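Local coordinates for ABC transporter substrate-binding protein-branched chain amino acid transport (Streptococcus pneumoniae, PDB 4GNR) that binds isoleucine and, as a LivJ-type substrate-binding protein, probably delivers branched-chain amino acids to an ABC transporter for uptake, at residues 12-17 with 25-30; 76-81 with 99-104; 187-192 with 214-219; 248-253 with 336-341; 286-291 with 314-319. One frame throughout, in Å; residues are numbered along the deposited sequence.

Overall arrangement
Contacts 1, 2 and 5 gather in the lobe built on the five-stranded parallel sheet and touch one another; contacts 3 and 4 belong to the other lobe, with its seven-stranded mixed sheet. Contacts 2 and 4 are buried strand pairs, the first parallel with three backbone bonds, the second antiparallel with six. Contact 1 rests a helix on strand 7-14, using a ring face beside Glu27, whose side chain nears the bound isoleucine, and a separate stack of Gln28 on Glu16. Contact 3, far from the chain's centre, is a small apolar meeting of two outer helices. Contact 5, partly buried, joins one aspartate hydrogen bond to aromatic packing; its helix 281-297 packs against contacts 1 and 2.

Contact 1: 12-17 with 25-30; sequences FNFEES and TAEQKG
Gln28 reaches from the helix across the carboxylate of Glu16, while its backbone and Glu27 cover one face of the Phe14 ring. The Gln28 side chain starts with CG anti to the backbone N (chi1 176°) and stays extended. Its CB sits 4.0 Å from Phe14 CD2, at the ring's rim, and its CG is 3.5 Å from Glu16 OE2. CD follows at 3.4 Å from Glu16 OE2, and OE1 turns toward Glu16 CG. At the tip the amide lies stacked on the Glu16 carboxylate, the planes 20° apart; Gln28 NE2 is 3.3 Å from Glu16 OE2, yet its N-H does not aim there. Instead NE2 bonds to Asp53 OD2, so that a flat amide suits the site by offering a stacking surface and a donor at once. Beside it on the helix, Glu27 CB stands 3.9 Å from the Phe14 ring centroid in a CH-pi contact, and the carboxylate, nearly perpendicular to the ring, brings OE1 3.5 Å from Phe14 CE1. Glu27 OE2 bonds to Ser106 OG, and the side chain comes within about 4 Å of the bound isoleucine, at the edge of the pocket. Phenylalanine fits position 14 because it fills the buried seam without needing a polar partner. The contact lies inside the beta-alpha-beta unit of strand 7-14, helix 21-40 and strand 48-55, with strand 78-80 hydrogen-bonded to the other edge of strand 7-14.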
# COMPACT_ATOMS: atom_id res chain seq x y z
N PHE A 12 -5.32 9.85 12.73
CA PHE A 12 -4.60 9.43 11.54
C PHE A 12 -3.10 9.45 11.92
O PHE A 12 -2.63 10.42 12.54
CB PHE A 12 -4.76 10.33 10.31
CG PHE A 12 -6.16 10.48 9.74
CD1 PHE A 12 -7.21 9.66 10.08
CD2 PHE A 12 -6.36 11.45 8.76
CE1 PHE A 12 -8.46 9.83 9.49
CE2 PHE A 12 -7.58 11.61 8.15
CZ PHE A 12 -8.64 10.81 8.52
N ASN A 13 -2.37 8.42 11.50
CA ASN A 13 -0.91 8.33 11.73
C ASN A 13 -0.32 7.99 10.36
O ASN A 13 -0.22 6.81 10.01
CB ASN A 13 -0.62 7.25 12.75
CG ASN A 13 0.86 7.12 13.08
OD1 ASN A 13 1.71 7.71 12.41
ND2 ASN A 13 1.17 6.34 14.11
N PHE A 14 -0.01 9.02 9.57
CA PHE A 14 0.39 8.81 8.19
C PHE A 14 1.73 9.42 7.85
O PHE A 14 2.14 10.45 8.40
CB PHE A 14 -0.66 9.37 7.19
CG PHE A 14 -1.98 8.64 7.17
CD1 PHE A 14 -2.05 7.26 6.96
CD2 PHE A 14 -3.19 9.35 7.20
CE1 PHE A 14 -3.29 6.61 6.85
CE2 PHE A 14 -4.40 8.71 7.09
CZ PHE A 14 -4.46 7.34 6.91
N GLU A 15 2.37 8.81 6.86
CA GLU A 15 3.65 9.24 6.27
C GLU A 15 3.32 10.42 5.32
O GLU A 15 3.20 10.25 4.11
CB GLU A 15 4.27 8.10 5.50
CG GLU A 15 4.65 6.81 6.30
CD GLU A 15 3.56 5.78 6.57
OE1 GLU A 15 2.37 6.13 6.68
OE2 GLU A 15 3.93 4.60 6.73
N GLU A 16 3.15 11.60 5.90
CA GLU A 16 2.74 12.80 5.15
C GLU A 16 3.91 13.60 4.61
O GLU A 16 3.74 14.45 3.75
CB GLU A 16 1.75 13.64 5.98
CG GLU A 16 0.45 12.88 6.23
CD GLU A 16 -0.46 13.47 7.28
OE1 GLU A 16 -0.14 14.49 7.92
OE2 GLU A 16 -1.54 12.82 7.48
N SER A 17 5.10 13.37 5.17
CA SER A 17 6.35 13.97 4.72
C SER A 17 7.41 12.87 4.81
O SER A 17 7.18 11.83 5.41
CB SER A 17 6.75 15.18 5.56
OG SER A 17 7.02 14.82 6.89
N THR A 25 0.36 10.54 2.12
CA THR A 25 -0.45 11.67 1.68
C THR A 25 -1.70 11.18 0.91
O THR A 25 -2.80 11.70 1.09
CB THR A 25 0.38 12.63 0.80
OG1 THR A 25 1.45 13.16 1.61
CG2 THR A 25 -0.47 13.76 0.24
N ALA A 26 -1.52 10.15 0.08
CA ALA A 26 -2.66 9.55 -0.62
C ALA A 26 -3.68 9.03 0.41
O ALA A 26 -4.89 9.20 0.26
CB ALA A 26 -2.21 8.42 -1.52
N GLU A 27 -3.17 8.37 1.45
CA GLU A 27 -4.05 7.80 2.48
C GLU A 27 -4.75 8.90 3.28
O GLU A 27 -5.93 8.79 3.59
CB GLU A 27 -3.30 6.80 3.35
CG GLU A 27 -2.86 5.63 2.49
CD GLU A 27 -2.37 4.42 3.22
OE1 GLU A 27 -2.49 4.23 4.43
OE2 GLU A 27 -1.85 3.53 2.42
N GLN A 28 -4.01 9.96 3.61
CA GLN A 28 -4.59 11.11 4.29
C GLN A 28 -5.79 11.65 3.47
O GLN A 28 -6.87 11.92 4.00
CB GLN A 28 -3.52 12.20 4.46
CG GLN A 28 -4.00 13.49 5.07
CD GLN A 28 -2.93 14.57 4.95
OE1 GLN A 28 -2.21 14.66 3.95
NE2 GLN A 28 -2.83 15.41 5.95
N LYS A 29 -5.56 11.82 2.16
CA LYS A 29 -6.63 12.36 1.29
C LYS A 29 -7.82 11.41 1.20
O LYS A 29 -8.98 11.86 1.26
CB LYS A 29 -6.08 12.69 -0.10
CG LYS A 29 -5.19 13.94 -0.09
CD LYS A 29 -4.57 14.24 -1.46
CE LYS A 29 -3.56 15.38 -1.40
NZ LYS A 29 -2.78 15.49 -2.66
N GLY A 30 -7.56 10.12 1.01
CA GLY A 30 -8.69 9.18 0.92
C GLY A 30 -9.46 9.07 2.25
O GLY A 30 -10.70 9.03 2.26

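Contact 2: 76-81 with 99-104; sequences VSAVVG and GVPLIS
Val79 and its neighbours are laced to the strand of Leu102 and Ile103 by three backbone hydrogen bonds in parallel register. Val79 N gives to Pro101 O, Val79 O receives from Ile103 N, and Gly81 N gives to Ile103 O, each over 2.9 Å between the named N and O atoms. Packing is tight on the face carrying Val79 and Leu102: Val79 CG1, anti to its backbone N (chi1 176°), meets Leu102 CD1 at 3.8 Å, and Leu102 CD2 presses to 3.4 Å from Gly81 O. That oxygen is buried without a polar partner in the model. Gly81 suits the turn out of the strand because its positive phi of 93° would jam a CB against the preceding carbonyl. The opposite face is slacker: Val80 and Ile103 lie side by side, their CG2 atoms 4.1 Å apart, and Ala78 CB stays 4.2 Å from Pro101 CG. Ser77 points its side chain away and is partly exposed, while Val100 CG1 packs 3.6 Å from Ala78 CA and Ser77 O is buried against Pro101 CD, 3.4 Å away. Branched valine and isoleucine side chains suit these extended, buried positions. The two strands belong to a beta-alpha-beta crossover, strand 78-80, helix 85-97, strand 102-104; strands 7-14 and 119-121 flank them in the sheet, and helix 281-297 packs on the face of Val80 and Ile103.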
# COMPACT_ATOMS: atom_id res chain seq x y z
N VAL A 76 -7.78 9.25 21.40
CA VAL A 76 -8.61 8.81 20.26
C VAL A 76 -9.14 7.39 20.51
O VAL A 76 -8.57 6.58 21.25
CB VAL A 76 -7.86 8.89 18.89
CG1 VAL A 76 -7.32 10.28 18.66
CG2 VAL A 76 -6.76 7.84 18.79
N SER A 77 -10.21 7.07 19.80
CA SER A 77 -10.87 5.75 19.93
C SER A 77 -10.40 4.70 18.94
O SER A 77 -10.66 3.50 19.15
CB SER A 77 -12.38 5.91 19.82
OG SER A 77 -12.88 6.69 20.90
N ALA A 78 -9.73 5.13 17.86
CA ALA A 78 -9.21 4.25 16.82
C ALA A 78 -8.14 5.03 16.06
O ALA A 78 -8.21 6.27 16.04
CB ALA A 78 -10.31 3.82 15.86
N VAL A 79 -7.21 4.32 15.43
CA VAL A 79 -6.16 4.95 14.64
C VAL A 79 -6.17 4.32 13.23
O VAL A 79 -6.27 3.10 13.10
CB VAL A 79 -4.77 4.74 15.26
CG1 VAL A 79 -3.66 5.32 14.38
CG2 VAL A 79 -4.70 5.37 16.67
N VAL A 80 -6.09 5.19 12.22
CA VAL A 80 -5.95 4.78 10.81
C VAL A 80 -4.53 5.16 10.39
O VAL A 80 -4.12 6.32 10.56
CB VAL A 80 -7.00 5.41 9.91
CG1 VAL A 80 -6.88 4.85 8.49
CG2 VAL A 80 -8.40 5.18 10.45
N GLY A 81 -3.82 4.21 9.78
CA GLY A 81 -2.41 4.37 9.46
C GLY A 81 -1.56 3.81 10.60
O GLY A 81 -2.05 3.65 11.71
N GLY A 99 -5.36 -0.17 24.46
CA GLY A 99 -6.57 -0.88 24.03
C GLY A 99 -7.32 -0.17 22.90
O GLY A 99 -8.57 -0.21 22.85
N VAL A 100 -6.57 0.45 21.98
CA VAL A 100 -7.12 1.17 20.85
C VAL A 100 -6.82 0.42 19.55
O VAL A 100 -5.67 0.15 19.27
CB VAL A 100 -6.54 2.62 20.80
CG1 VAL A 100 -7.01 3.32 19.54
CG2 VAL A 100 -6.94 3.39 22.04
N PRO A 101 -7.85 0.10 18.74
CA PRO A 101 -7.56 -0.58 17.49
C PRO A 101 -6.87 0.36 16.49
O PRO A 101 -7.23 1.53 16.37
CB PRO A 101 -8.95 -1.01 17.00
CG PRO A 101 -9.88 0.03 17.58
CD PRO A 101 -9.29 0.37 18.93
N LEU A 102 -5.95 -0.22 15.75
CA LEU A 102 -5.20 0.46 14.71
C LEU A 102 -5.38 -0.35 13.43
O LEU A 102 -5.16 -1.57 13.42
CB LEU A 102 -3.73 0.59 15.11
CG LEU A 102 -2.83 1.40 14.15
CD1 LEU A 102 -1.72 2.11 14.92
CD2 LEU A 102 -2.27 0.56 13.02
N ILE A 103 -5.80 0.34 12.36
CA ILE A 103 -5.94 -0.30 11.07
C ILE A 103 -4.97 0.34 10.09
O ILE A 103 -5.00 1.57 9.87
CB ILE A 103 -7.41 -0.27 10.53
CG1 ILE A 103 -7.49 -0.98 9.18
CG2 ILE A 103 -8.00 1.14 10.46
CD1 ILE A 103 -8.92 -1.34 8.78
N SER A 104 -4.07 -0.47 9.54
CA SER A 104 -3.23 -0.03 8.44
C SER A 104 -3.94 -0.41 7.14
O SER A 104 -4.21 -1.61 6.91
CB SER A 104 -1.85 -0.67 8.40
OG SER A 104 -1.22 -0.33 7.18

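Contact 3: 187-192 with 214-219; sequences AALTKM and NQARGM
Leu189 fills the gap between two helices, its methyls on Gln215 and Ala216 and its CB against the tip of Met219. The first shell is mainly apolar, with no polar bond across it. Leu189 CD1 lies 3.6 Å from Gln215 CB and at the same distance from Ala216 N, while Leu189 CD2 faces Ala216 CB at 3.9 Å. The small alanine suits this place because it lets the leucine approach the helix backbone. Met219 closes the contact from the other end: its CE rests 3.7 Å from Leu189 CB, its SD is 3.8 Å from Thr190 N, and its CE also touches Thr190 OG1 at 3.9 Å. A flexible thioether can make this reach; CG lies between the backbone N and the carbonyl carbon (chi1 69°), and the chain bends at its last torsion (chi3 65°), which turns the methyl back toward the leucine.

The next shell fixes these groups. Thr190 OG1 bonds to Gln186 O, one turn back in its own helix, leaving the methionine methyl to pack beside a hydroxyl already engaged. The Gln215 amide is tied to the residues that lead into helix 186-193 and to its first residue: NE2 bonds to Thr183 O, and OE1 receives Phe185 N and Gln186 NE2. Met219 O takes a bond from Lys193 NZ. Helices 186-193 and 206-218 precede and follow strand 199-201, and they lie over the mixed sheet, Met192 touching strand 145-151 and Ala216 touching strand 225-227.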
# COMPACT_ATOMS: atom_id res chain seq x y z
N ALA A 187 26.24 1.40 -11.47
CA ALA A 187 27.09 0.20 -11.48
C ALA A 187 26.30 -1.07 -11.67
O ALA A 187 26.67 -1.93 -12.49
CB ALA A 187 27.94 0.13 -10.21
N ALA A 188 25.24 -1.22 -10.90
CA ALA A 188 24.43 -2.43 -11.01
C ALA A 188 23.77 -2.54 -12.37
O ALA A 188 23.73 -3.61 -12.97
CB ALA A 188 23.38 -2.48 -9.90
N LEU A 189 23.20 -1.43 -12.83
CA LEU A 189 22.52 -1.44 -14.12
C LEU A 189 23.49 -1.77 -15.26
O LEU A 189 23.16 -2.52 -16.17
CB LEU A 189 21.76 -0.13 -14.32
CG LEU A 189 20.53 0.07 -13.44
CD1 LEU A 189 20.02 1.49 -13.58
CD2 LEU A 189 19.44 -0.94 -13.81
N THR A 190 24.69 -1.20 -15.19
CA THR A 190 25.72 -1.47 -16.22
C THR A 190 26.03 -2.97 -16.25
O THR A 190 26.19 -3.57 -17.30
CB THR A 190 26.98 -0.66 -15.99
OG1 THR A 190 26.63 0.72 -16.14
CG2 THR A 190 28.09 -1.02 -16.98
N LYS A 191 26.15 -3.55 -15.05
CA LYS A 191 26.41 -4.99 -14.89
C LYS A 191 25.28 -5.87 -15.48
O LYS A 191 25.55 -6.97 -15.97
CB LYS A 191 26.62 -5.33 -13.42
CG LYS A 191 26.87 -6.81 -13.22
CD LYS A 191 27.05 -7.16 -11.78
CE LYS A 191 27.32 -8.63 -11.63
NZ LYS A 191 27.51 -8.94 -10.21
N MET A 192 24.03 -5.42 -15.32
CA MET A 192 22.85 -6.13 -15.86
C MET A 192 22.69 -6.07 -17.37
O MET A 192 22.33 -7.06 -17.98
CB MET A 192 21.55 -5.52 -15.30
CG MET A 192 21.44 -5.66 -13.84
SD MET A 192 20.09 -4.67 -13.25
CE MET A 192 20.47 -4.90 -11.53
N ASN A 214 14.23 5.12 -14.45
CA ASN A 214 14.79 6.27 -15.14
C ASN A 214 16.18 6.00 -15.72
O ASN A 214 16.49 6.31 -16.87
CB ASN A 214 14.93 7.41 -14.15
CG ASN A 214 15.48 8.63 -14.79
OD1 ASN A 214 16.67 8.86 -14.71
ND2 ASN A 214 14.67 9.30 -15.59
N GLN A 215 17.03 5.47 -14.86
CA GLN A 215 18.41 5.14 -15.22
C GLN A 215 18.53 3.92 -16.14
O GLN A 215 19.38 3.89 -17.04
CB GLN A 215 19.26 5.02 -13.98
CG GLN A 215 19.42 6.37 -13.28
CD GLN A 215 20.13 6.32 -11.94
OE1 GLN A 215 21.12 5.62 -11.77
NE2 GLN A 215 19.63 7.13 -10.99
N ALA A 216 17.69 2.92 -15.92
CA ALA A 216 17.72 1.71 -16.76
C ALA A 216 17.36 2.06 -18.19
O ALA A 216 18.08 1.74 -19.14
CB ALA A 216 16.78 0.63 -16.19
N ARG A 217 16.22 2.72 -18.34
CA ARG A 217 15.76 3.12 -19.66
C ARG A 217 16.76 4.09 -20.30
O ARG A 217 17.04 4.01 -21.50
CB ARG A 217 14.37 3.73 -19.51
CG ARG A 217 13.32 2.76 -18.93
CD ARG A 217 12.77 1.85 -20.00
NE ARG A 217 11.74 0.91 -19.48
CZ ARG A 217 11.90 -0.37 -19.14
NH1 ARG A 217 13.09 -0.95 -19.22
NH2 ARG A 217 10.86 -1.09 -18.77
N GLY A 218 17.34 4.97 -19.48
CA GLY A 218 18.32 5.94 -19.98
C GLY A 218 19.54 5.26 -20.59
O GLY A 218 20.14 5.77 -21.54
N MET A 219 19.95 4.13 -20.04
CA MET A 219 21.10 3.43 -20.59
C MET A 219 20.71 2.34 -21.61
O MET A 219 21.54 1.51 -21.99
CB MET A 219 22.07 2.91 -19.55
CG MET A 219 21.53 1.81 -18.74
SD MET A 219 22.80 1.06 -17.65
CE MET A 219 23.15 2.43 -16.57

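Contact 4: 248-253 with 336-341; sequences IYFISG and YMMTMN
Phe250 O accepts from Met338 N over 2.8 Å, an almost straight bond (176° at the hydrogen) and the shortest of six that join these antiparallel strands. The reverse bond, Phe250 N to Met338 O, completes a hydrogen-bonded pair, and the same pairing recurs at Ile248 with Met340 and Ser252 with Tyr336. On the face of Phe250, a chi1 of 56° sets that residue's CG between the backbone N and the carbonyl carbon, and the end of the side chain comes nearer the partner strand. Met338 CB stands over the ring face, 4.0 Å from the centroid, in a CH-pi contact, and Met340 CE touches the ring edge 3.8 Å from Phe250 CE1. Unbranched methionines suit this face because flexible thioether chains can follow the face and edge of the ring. On the other face Met337 doubles back, its SD 3.4 Å from Phe250 C, and Tyr249 lies alongside Thr339, with Tyr249 CE2 3.4 Å from Thr339 OG1. At the partly exposed end, one water links Tyr249 OH (3.0 Å from the water oxygen) to Asn341 ND2, which donates to it. Strand 248-252 has strand 225-227 on its other edge, and strand 335-341 is followed by strand 344-351; helix 234-240 packs against Ile248 and Met340, and helix 126-139 against Ile251 and Met337.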
# COMPACT_ATOMS: atom_id res chain seq x y z
N ILE A 248 6.38 -1.18 -18.03
CA ILE A 248 6.32 -1.28 -16.57
C ILE A 248 5.06 -2.08 -16.18
O ILE A 248 3.99 -1.87 -16.74
CB ILE A 248 6.26 0.11 -15.88
CG1 ILE A 248 7.37 1.04 -16.35
CG2 ILE A 248 6.25 -0.03 -14.37
CD1 ILE A 248 8.78 0.55 -16.15
N TYR A 249 5.22 -2.99 -15.24
CA TYR A 249 4.12 -3.81 -14.74
C TYR A 249 4.18 -3.80 -13.23
O TYR A 249 5.27 -3.89 -12.68
CB TYR A 249 4.25 -5.25 -15.24
CG TYR A 249 4.23 -5.34 -16.75
CD1 TYR A 249 5.40 -5.13 -17.48
CD2 TYR A 249 3.06 -5.61 -17.43
CE1 TYR A 249 5.40 -5.16 -18.86
CE2 TYR A 249 3.04 -5.67 -18.82
CZ TYR A 249 4.22 -5.45 -19.53
OH TYR A 249 4.22 -5.49 -20.92
N PHE A 250 3.04 -3.67 -12.56
CA PHE A 250 3.08 -3.70 -11.08
C PHE A 250 1.73 -4.08 -10.49
O PHE A 250 0.67 -3.91 -11.09
CB PHE A 250 3.56 -2.35 -10.48
CG PHE A 250 2.74 -1.16 -10.91
CD1 PHE A 250 3.09 -0.45 -12.05
CD2 PHE A 250 1.64 -0.72 -10.17
CE1 PHE A 250 2.36 0.65 -12.45
CE2 PHE A 250 0.91 0.38 -10.58
CZ PHE A 250 1.27 1.06 -11.72
N ILE A 251 1.80 -4.58 -9.26
CA ILE A 251 0.62 -4.99 -8.53
C ILE A 251 -0.12 -3.80 -7.94
O ILE A 251 0.50 -2.87 -7.39
CB ILE A 251 1.00 -5.95 -7.38
CG1 ILE A 251 1.58 -7.22 -7.99
CG2 ILE A 251 -0.20 -6.25 -6.50
CD1 ILE A 251 1.97 -8.27 -7.01
N SER A 252 -1.45 -3.84 -8.03
CA SER A 252 -2.29 -2.83 -7.43
C SER A 252 -3.51 -3.50 -6.81
O SER A 252 -3.93 -4.57 -7.20
CB SER A 252 -2.74 -1.78 -8.43
OG SER A 252 -3.48 -0.77 -7.80
N GLY A 253 -4.15 -2.81 -5.89
CA GLY A 253 -5.38 -3.29 -5.24
C GLY A 253 -6.60 -2.50 -5.64
O GLY A 253 -7.64 -2.66 -5.02
N TYR A 336 -4.57 -6.77 -8.96
CA TYR A 336 -4.43 -6.53 -10.38
C TYR A 336 -2.98 -6.34 -10.74
O TYR A 336 -2.18 -5.83 -9.95
CB TYR A 336 -5.12 -5.20 -10.78
CG TYR A 336 -6.57 -5.12 -10.37
CD1 TYR A 336 -6.92 -4.62 -9.13
CD2 TYR A 336 -7.59 -5.56 -11.21
CE1 TYR A 336 -8.23 -4.55 -8.72
CE2 TYR A 336 -8.91 -5.50 -10.80
CZ TYR A 336 -9.22 -4.98 -9.55
OH TYR A 336 -10.52 -4.88 -9.10
N MET A 337 -2.60 -6.81 -11.93
CA MET A 337 -1.28 -6.51 -12.49
C MET A 337 -1.59 -5.40 -13.51
O MET A 337 -2.38 -5.60 -14.45
CB MET A 337 -0.60 -7.67 -13.16
CG MET A 337 0.81 -7.31 -13.61
SD MET A 337 2.00 -6.99 -12.27
CE MET A 337 2.33 -8.68 -11.71
N MET A 338 -1.00 -4.24 -13.30
CA MET A 338 -1.17 -3.07 -14.15
C MET A 338 -0.09 -3.04 -15.22
O MET A 338 1.06 -3.34 -14.95
CB MET A 338 -1.03 -1.78 -13.29
CG MET A 338 -1.85 -1.79 -12.02
SD MET A 338 -3.62 -1.76 -12.28
CE MET A 338 -3.98 -0.05 -11.95
N THR A 339 -0.49 -2.69 -16.44
CA THR A 339 0.42 -2.50 -17.58
C THR A 339 0.51 -0.98 -17.81
O THR A 339 -0.51 -0.33 -18.07
CB THR A 339 -0.14 -3.13 -18.86
OG1 THR A 339 -0.20 -4.55 -18.70
CG2 THR A 339 0.77 -2.81 -20.08
N MET A 340 1.72 -0.45 -17.74
CA MET A 340 1.97 0.97 -17.90
C MET A 340 2.91 1.29 -19.06
O MET A 340 3.97 0.68 -19.20
CB MET A 340 2.56 1.54 -16.59
CG MET A 340 3.11 2.97 -16.69
SD MET A 340 3.76 3.63 -15.13
CE MET A 340 2.24 3.98 -14.24
N ASN A 341 2.50 2.27 -19.87
CA ASN A 341 3.30 2.78 -20.99
C ASN A 341 3.14 4.30 -21.00
O ASN A 341 2.05 4.82 -20.78
CB ASN A 341 2.95 2.15 -22.33
CG ASN A 341 3.45 0.75 -22.42
OD1 ASN A 341 4.66 0.51 -22.35
ND2 ASN A 341 2.55 -0.21 -22.60
O HOH W 1 3.52 -2.96 -22.44

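Contact 5: 286-291 with 314-319; sequences AYDSVH and KDFEGV
The beta-hairpin of strands 316-318 and 321-323 is pinned to helix 281-297 where Asp288 takes the backbone N-H of Val319, at the hairpin's turn. Asp288 OD1 accepts it through its syn lone pair, 2.8 Å from Val319 N, with 155° at the hydrogen. Asp288 OD2 bonds instead to Thr320 OG1, the next residue of the turn, so the two carboxylate oxygens divide the loop between them; a short acidic side chain suits a buried spot with two donors to serve. Gly318 makes the approach possible, since it has no side chain and its CA comes to 3.4 Å from Asp288 OD1.

Phe316 adds the apolar part. Its CG is anti to the backbone N (chi1 172°), and the ring is directed at the helix: Asp288 CG lies in the ring plane at its edge, 3.9 Å from Phe316 CE2. An aromatic suits this place by bridging the gap between hairpin and helix, and it also touches Leu292 and Asn295 farther along the helix. Tyr287 borders the turn residue Val319, which is modelled in two conformers, making the closest approach between them doubtful; Tyr287 OH bonds to Glu37 of helix 21-40, tying this helix to its neighbour. One turn after Asp288, His291 meets the same ring, its CB 3.8 Å from Phe316 CZ.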
# COMPACT_ATOMS: atom_id res chain seq x y z
N ALA A 286 -7.45 3.49 2.06
CA ALA A 286 -7.64 4.30 3.27
C ALA A 286 -9.10 4.74 3.43
O ALA A 286 -9.62 4.80 4.55
CB ALA A 286 -6.71 5.49 3.25
N TYR A 287 -9.75 5.07 2.31
CA TYR A 287 -11.17 5.43 2.30
C TYR A 287 -11.97 4.26 2.89
O TYR A 287 -12.84 4.44 3.77
CB TYR A 287 -11.57 5.77 0.87
CG TYR A 287 -12.99 6.20 0.67
CD1 TYR A 287 -13.98 5.27 0.40
CD2 TYR A 287 -13.35 7.55 0.67
CE1 TYR A 287 -15.29 5.67 0.14
CE2 TYR A 287 -14.65 7.96 0.41
CZ TYR A 287 -15.61 7.02 0.13
OH TYR A 287 -16.90 7.36 -0.18
N ASP A 288 -11.70 3.04 2.42
CA ASP A 288 -12.37 1.86 2.96
C ASP A 288 -12.05 1.65 4.44
O ASP A 288 -12.94 1.27 5.21
CB ASP A 288 -12.04 0.60 2.17
CG ASP A 288 -12.87 0.44 0.90
OD1 ASP A 288 -13.78 1.24 0.64
OD2 ASP A 288 -12.60 -0.57 0.19
N SER A 289 -10.80 1.87 4.86
CA SER A 289 -10.44 1.69 6.27
C SER A 289 -11.27 2.61 7.17
O SER A 289 -11.71 2.19 8.25
CB SER A 289 -8.96 1.88 6.52
OG SER A 289 -8.16 0.78 6.11
N VAL A 290 -11.46 3.87 6.75
CA VAL A 290 -12.30 4.77 7.55
C VAL A 290 -13.73 4.24 7.66
O VAL A 290 -14.32 4.25 8.73
CB VAL A 290 -12.26 6.21 7.02
CG1 VAL A 290 -13.36 7.05 7.66
CG2 VAL A 290 -10.90 6.81 7.23
N HIS A 291 -14.31 3.79 6.53
CA HIS A 291 -15.66 3.24 6.59
C HIS A 291 -15.73 2.00 7.49
O HIS A 291 -16.73 1.81 8.19
CB HIS A 291 -16.20 2.94 5.19
CG HIS A 291 -16.76 4.14 4.53
ND1 HIS A 291 -18.03 4.57 4.84
CD2 HIS A 291 -16.25 5.02 3.65
CE1 HIS A 291 -18.30 5.66 4.15
NE2 HIS A 291 -17.24 5.96 3.41
N LYS A 314 -17.32 -9.37 8.36
CA LYS A 314 -17.12 -10.46 7.39
C LYS A 314 -17.61 -10.20 6.00
O LYS A 314 -17.25 -10.92 5.06
CB LYS A 314 -17.92 -11.69 7.83
CG LYS A 314 -17.52 -12.24 9.17
CD LYS A 314 -18.32 -13.45 9.58
CE LYS A 314 -17.88 -13.92 10.96
NZ LYS A 314 -18.66 -15.09 11.46
N ASP A 315 -18.42 -9.17 5.87
CA ASP A 315 -19.09 -8.86 4.59
C ASP A 315 -19.18 -7.38 4.18
O ASP A 315 -20.19 -6.92 3.64
CB ASP A 315 -20.50 -9.49 4.65
CG ASP A 315 -20.48 -11.01 4.65
OD1 ASP A 315 -20.12 -11.61 3.61
OD2 ASP A 315 -20.93 -11.61 5.65
N PHE A 316 -18.13 -6.63 4.41
CA PHE A 316 -18.11 -5.23 4.02
C PHE A 316 -17.85 -5.12 2.53
O PHE A 316 -16.96 -5.79 2.01
CB PHE A 316 -16.98 -4.53 4.78
CG PHE A 316 -16.70 -3.11 4.35
CD1 PHE A 316 -17.42 -2.06 4.87
CD2 PHE A 316 -15.69 -2.83 3.45
CE1 PHE A 316 -17.13 -0.77 4.48
CE2 PHE A 316 -15.40 -1.54 3.08
CZ PHE A 316 -16.12 -0.52 3.58
N GLU A 317 -18.58 -4.24 1.86
CA GLU A 317 -18.35 -3.95 0.44
C GLU A 317 -17.94 -2.49 0.34
O GLU A 317 -18.67 -1.60 0.77
CB GLU A 317 -19.59 -4.21 -0.38
CG GLU A 317 -19.93 -5.71 -0.43
CD GLU A 317 -18.93 -6.58 -1.21
OE1 GLU A 317 -18.04 -6.05 -1.91
OE2 GLU A 317 -19.07 -7.83 -1.18
N GLY A 318 -16.77 -2.26 -0.22
CA GLY A 318 -16.22 -0.92 -0.37
C GLY A 318 -15.68 -0.65 -1.76
O GLY A 318 -15.97 -1.36 -2.73
N VAL A 319 -14.88 0.39 -1.82
CA VAL A 319 -14.25 0.85 -3.05
C VAL A 319 -13.29 -0.18 -3.63
O VAL A 319 -13.22 -0.37 -4.85
CB VAL A 319 -13.48 2.16 -2.76
CG1 VAL A 319 -12.63 2.58 -3.95
CG2 VAL A 319 -14.45 3.26 -2.34